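Side-chain contacts in Exo-beta-1,4-mannosidase (Rhizomucor miehei, PDB 4LYP), which probably releases mannose from the non-reducing ends of beta-1,4-linked manno-oligosaccharides and can also transfer it to acceptors, as a fungal family 5 glycoside hydrolase: residues K79-E82 against L83-Q87; D132-L135 against D136-R140. One frame throughout, in Å; residues are numbered along the deposited sequence. Where two conformers were deposited one is given.

Contact 1 (K79-E82 against L83-Q87); sequences KRME and LEIKQ
Four consecutive i to i+4 backbone bonds, from Leu83 N to Lys79 O through to Lys86 N to Glu82 O, join 79-82 to 83-87 as one run of alpha-helix, helix 78-90 of the TIM barrel. On this frame Arg80 and Glu84 form an i/i+4 salt bridge. With CG anti to the backbone N (chi1 168°) and an extended chain beyond it, Arg80 stands out from the helix, and Glu84 reaches back along it to bring OE2 2.8 Å from Arg80 NE. The bond is nearly straight, 170° at the hydrogen. OE2 sits close to the guanidinium plane. The carboxylate plane is turned 65° from the guanidinium's, and NE meets OE2 from above the carboxylate. Tyr62 OH binds Glu84 OE1 and Glu395 N binds OE2, while Trp409 O takes Arg80 NH2; both ends of the bridge are thus anchored to neighbouring parts of the chain. One turn of the helix also sets Met81 beside Ile85, their side chains pointing the same way; in one of the two conformers of each, Met81 SD is 3.8 Å from Ile85 CG1. A water closes the polar side: it accepts from Arg80 NH2 at 2.9 Å and donates to Glu84 OE1 at 2.8 Å.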
# COMPACT_ATOMS: atom_id res chain seq x y z
N LYS A 79 19.80 9.03 2.54
CA LYS A 79 20.42 9.03 1.21
C LYS A 79 19.95 7.81 0.43
O LYS A 79 19.79 7.89 -0.80
CB LYS A 79 21.93 9.04 1.33
CG LYS A 79 22.39 10.34 1.93
CD LYS A 79 23.91 10.49 1.78
CE LYS A 79 24.78 9.75 2.79
NZ LYS A 79 26.19 9.84 2.30
N ARG A 80 19.79 6.66 1.08
CA ARG A 80 19.25 5.50 0.39
C ARG A 80 17.80 5.74 -0.06
O ARG A 80 17.44 5.44 -1.18
CB ARG A 80 19.32 4.27 1.30
CG ARG A 80 18.54 3.10 0.78
CD ARG A 80 18.63 1.89 1.72
NE ARG A 80 17.64 0.90 1.43
CZ ARG A 80 17.34 -0.10 2.23
NH1 ARG A 80 18.09 -0.41 3.27
NH2 ARG A 80 16.30 -0.84 1.95
N MET A 81 16.98 6.37 0.80
CA MET A 81 15.61 6.72 0.41
C MET A 81 15.62 7.56 -0.83
O MET A 81 14.89 7.34 -1.79
CB MET A 81 14.90 7.42 1.56
CG MET A 81 13.43 7.76 1.25
SD MET A 81 13.21 9.40 0.49
CE MET A 81 13.42 10.47 1.89
N GLU A 82 16.45 8.60 -0.84
CA GLU A 82 16.53 9.51 -1.95
C GLU A 82 16.96 8.80 -3.24
O GLU A 82 16.38 9.03 -4.30
CB GLU A 82 17.47 10.67 -1.62
CG GLU A 82 16.85 11.60 -0.55
CD GLU A 82 17.90 12.53 0.12
OE1 GLU A 82 17.47 13.36 0.93
OE2 GLU A 82 19.16 12.38 -0.06
N LEU A 83 17.90 7.86 -3.14
CA LEU A 83 18.33 7.09 -4.29
C LEU A 83 17.22 6.17 -4.81
O LEU A 83 17.02 6.04 -6.00
CB LEU A 83 19.58 6.28 -3.92
CG LEU A 83 20.10 5.34 -5.00
CD1 LEU A 83 20.43 5.97 -6.32
CD2 LEU A 83 21.26 4.50 -4.43
N GLU A 84 16.48 5.55 -3.89
CA GLU A 84 15.43 4.62 -4.29
C GLU A 84 14.28 5.39 -4.95
O GLU A 84 13.69 4.89 -5.94
CB GLU A 84 14.94 3.87 -3.07
CG GLU A 84 16.02 2.84 -2.63
CD GLU A 84 15.69 2.03 -1.40
OE1 GLU A 84 14.63 2.24 -0.74
OE2 GLU A 84 16.48 1.10 -1.13
N ILE A 85 13.94 6.59 -4.46
CA ILE A 85 12.95 7.44 -5.17
C ILE A 85 13.42 7.79 -6.57
O ILE A 85 12.68 7.70 -7.53
CB ILE A 85 12.61 8.75 -4.36
CG1 ILE A 85 12.09 8.46 -2.98
CG2 ILE A 85 11.60 9.55 -5.17
CD1 ILE A 85 10.86 7.61 -2.94
N LYS A 86 14.71 8.20 -6.67
CA LYS A 86 15.29 8.49 -8.00
C LYS A 86 15.22 7.25 -8.89
O LYS A 86 14.80 7.34 -10.10
CB LYS A 86 16.72 8.94 -7.79
CG LYS A 86 17.43 9.29 -9.13
CD LYS A 86 18.85 9.86 -8.80
CE LYS A 86 19.54 10.25 -10.09
NZ LYS A 86 20.07 9.13 -10.87
N GLN A 87 15.52 6.05 -8.40
CA GLN A 87 15.41 4.85 -9.20
C GLN A 87 14.00 4.62 -9.68
O GLN A 87 13.73 4.24 -10.84
CB GLN A 87 15.86 3.58 -8.41
CG GLN A 87 17.33 3.56 -8.10
CD GLN A 87 17.69 2.50 -7.08
OE1 GLN A 87 16.84 1.93 -6.35
NE2 GLN A 87 18.99 2.24 -6.93
O HOH W 1 13.96 -0.21 0.35

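Contact 2 (D132-L135 against D136-R140)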
# COMPACT_ATOMS: atom_id res chain seq x y z
N ASP A 132 8.03 13.52 6.35
CA ASP A 132 8.18 14.81 5.71
C ASP A 132 9.19 14.71 4.57
O ASP A 132 8.97 15.24 3.50
CB ASP A 132 8.77 15.86 6.73
CG ASP A 132 7.84 16.25 7.84
OD1 ASP A 132 6.61 16.00 7.79
OD2 ASP A 132 8.36 16.86 8.80
N TYR A 133 10.34 14.07 4.79
CA TYR A 133 11.35 13.93 3.76
C TYR A 133 10.86 13.04 2.61
O TYR A 133 11.14 13.34 1.45
CB TYR A 133 12.67 13.35 4.31
CG TYR A 133 13.58 14.37 4.90
CD1 TYR A 133 14.36 15.14 4.09
CD2 TYR A 133 13.58 14.62 6.28
CE1 TYR A 133 15.21 16.12 4.65
CE2 TYR A 133 14.41 15.59 6.84
CZ TYR A 133 15.20 16.35 6.03
OH TYR A 133 16.04 17.29 6.54
N LEU A 134 10.13 11.98 2.92
CA LEU A 134 9.53 11.16 1.86
C LEU A 134 8.68 12.00 0.92
O LEU A 134 8.86 11.97 -0.30
CB LEU A 134 8.75 10.02 2.52
CG LEU A 134 7.93 9.16 1.50
CD1 LEU A 134 8.84 8.47 0.51
CD2 LEU A 134 7.14 8.16 2.31
N LEU A 135 7.80 12.81 1.51
CA LEU A 135 6.89 13.59 0.71
C LEU A 135 7.61 14.70 -0.04
O LEU A 135 7.22 15.03 -1.16
CB LEU A 135 5.76 14.17 1.57
CG LEU A 135 4.75 13.11 2.04
CD1 LEU A 135 3.80 13.65 3.11
CD2 LEU A 135 3.93 12.59 0.85
N ASP A 136 8.67 15.29 0.55
CA ASP A 136 9.41 16.30 -0.13
C ASP A 136 10.19 15.72 -1.33
O ASP A 136 10.24 16.35 -2.40
CB ASP A 136 10.39 17.03 0.82
CG ASP A 136 11.09 18.13 0.08
OD1 ASP A 136 10.43 19.11 -0.26
OD2 ASP A 136 12.31 17.99 -0.17
N THR A 137 10.74 14.51 -1.17
CA THR A 137 11.48 13.88 -2.24
C THR A 137 10.53 13.48 -3.35
O THR A 137 10.84 13.64 -4.54
CB THR A 137 12.29 12.69 -1.72
OG1 THR A 137 13.07 13.11 -0.57
CG2 THR A 137 13.19 12.10 -2.76
N MET A 138 9.37 12.95 -2.99
CA MET A 138 8.31 12.63 -4.00
C MET A 138 7.97 13.90 -4.78
O MET A 138 7.83 13.85 -6.01
CB MET A 138 7.10 12.08 -3.30
CG MET A 138 7.37 10.65 -2.83
SD MET A 138 5.96 9.94 -1.94
CE MET A 138 4.82 9.80 -3.31
N ASP A 139 7.81 15.01 -4.12
CA ASP A 139 7.49 16.29 -4.77
C ASP A 139 8.57 16.60 -5.84
O ASP A 139 8.26 16.89 -6.99
CB ASP A 139 7.52 17.42 -3.70
CG ASP A 139 6.97 18.75 -4.20
OD1 ASP A 139 6.57 18.87 -5.37
OD2 ASP A 139 6.88 19.66 -3.36
N ARG A 140 9.84 16.44 -5.51
CA ARG A 140 10.95 16.72 -6.42
C ARG A 140 10.92 15.86 -7.67
O ARG A 140 11.37 16.26 -8.71
CB ARG A 140 12.24 16.57 -5.56
CG ARG A 140 12.48 17.82 -4.62
CD ARG A 140 13.49 17.60 -3.49
NE ARG A 140 14.06 18.77 -2.80
CZ ARG A 140 15.17 19.41 -3.21
NH1 ARG A 140 15.71 19.00 -4.35
NH2 ARG A 140 15.76 20.47 -2.55
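Tyr133 O is gripped twice by Thr137, once by the backbone and once by the side chain. Thr137 N lies 2.9 Å from Tyr133 O, and Thr137 OG1 donates to the same Tyr133 O at 2.8 Å, the two arriving from opposite faces of the carbonyl plane. OG1 stands 35° out of that plane, clear of a lone-pair direction. The threonine rotamer makes this possible: chi1 of -51° sets OG1 anti to its own carbonyl carbon, turned back along the helix, and leaves CG2 anti to the backbone N. The hydroxyl of a buried residue is thereby satisfied within its own helix.

Helix 125-140 is one of the outer helices of the TIM barrel, and its inward flank is apolar. There Leu134 and Met138 meet obliquely, one turn apart, with Met138 SD 4.0 Å from Leu134 CG and 4.1 Å from its CD1. Met138 CG also rests on the backbone, 3.2 Å from Leu134 O, the carbonyl that accepts Met138 N at 2.9 Å. From this flank Met138 reaches Leu96 of strand 95-99 and Ala145 of strand 144-148, while Leu135 packs on Ala145 and Met147 of the latter strand.

The polar flank faces the loop carrying Arg215 to Tyr224. Asp132 meets Arg215 and Tyr224 there, and Lys222 forms a salt bridge with Asp139. The carboxylate of Asp136 divides its partners. OD1 takes Asn220 ND2; on the other oxygen, Arg140 NE makes a weak salt-bridge bond to Asp136 OD2 at 3.3 Å, bent to 133° at the hydrogen and doubtful, because Arg140 has a second conformer and touches a crystal neighbour.

In the fold
From the N terminus, the chain first builds contact 1 on helix 78-90, passes through strand 95-99, and then builds contact 2 on helix 125-140 before entering strand 144-148. Both contacts are local, each within a single helix, so neither closes a loop and they follow in series without nesting or crossing. Their centres lie about 11 Å apart on the same side of the chain's centre, where the two helices pack against each other outside the parallel strands. In one conformer of each, Met81 CE of contact 1 comes 3.6 Å from Thr137 OG1 of contact 2, and Ile85 CB lies 3.8 Å from Thr137 CG2, packing two successive outer helices of the barrel together.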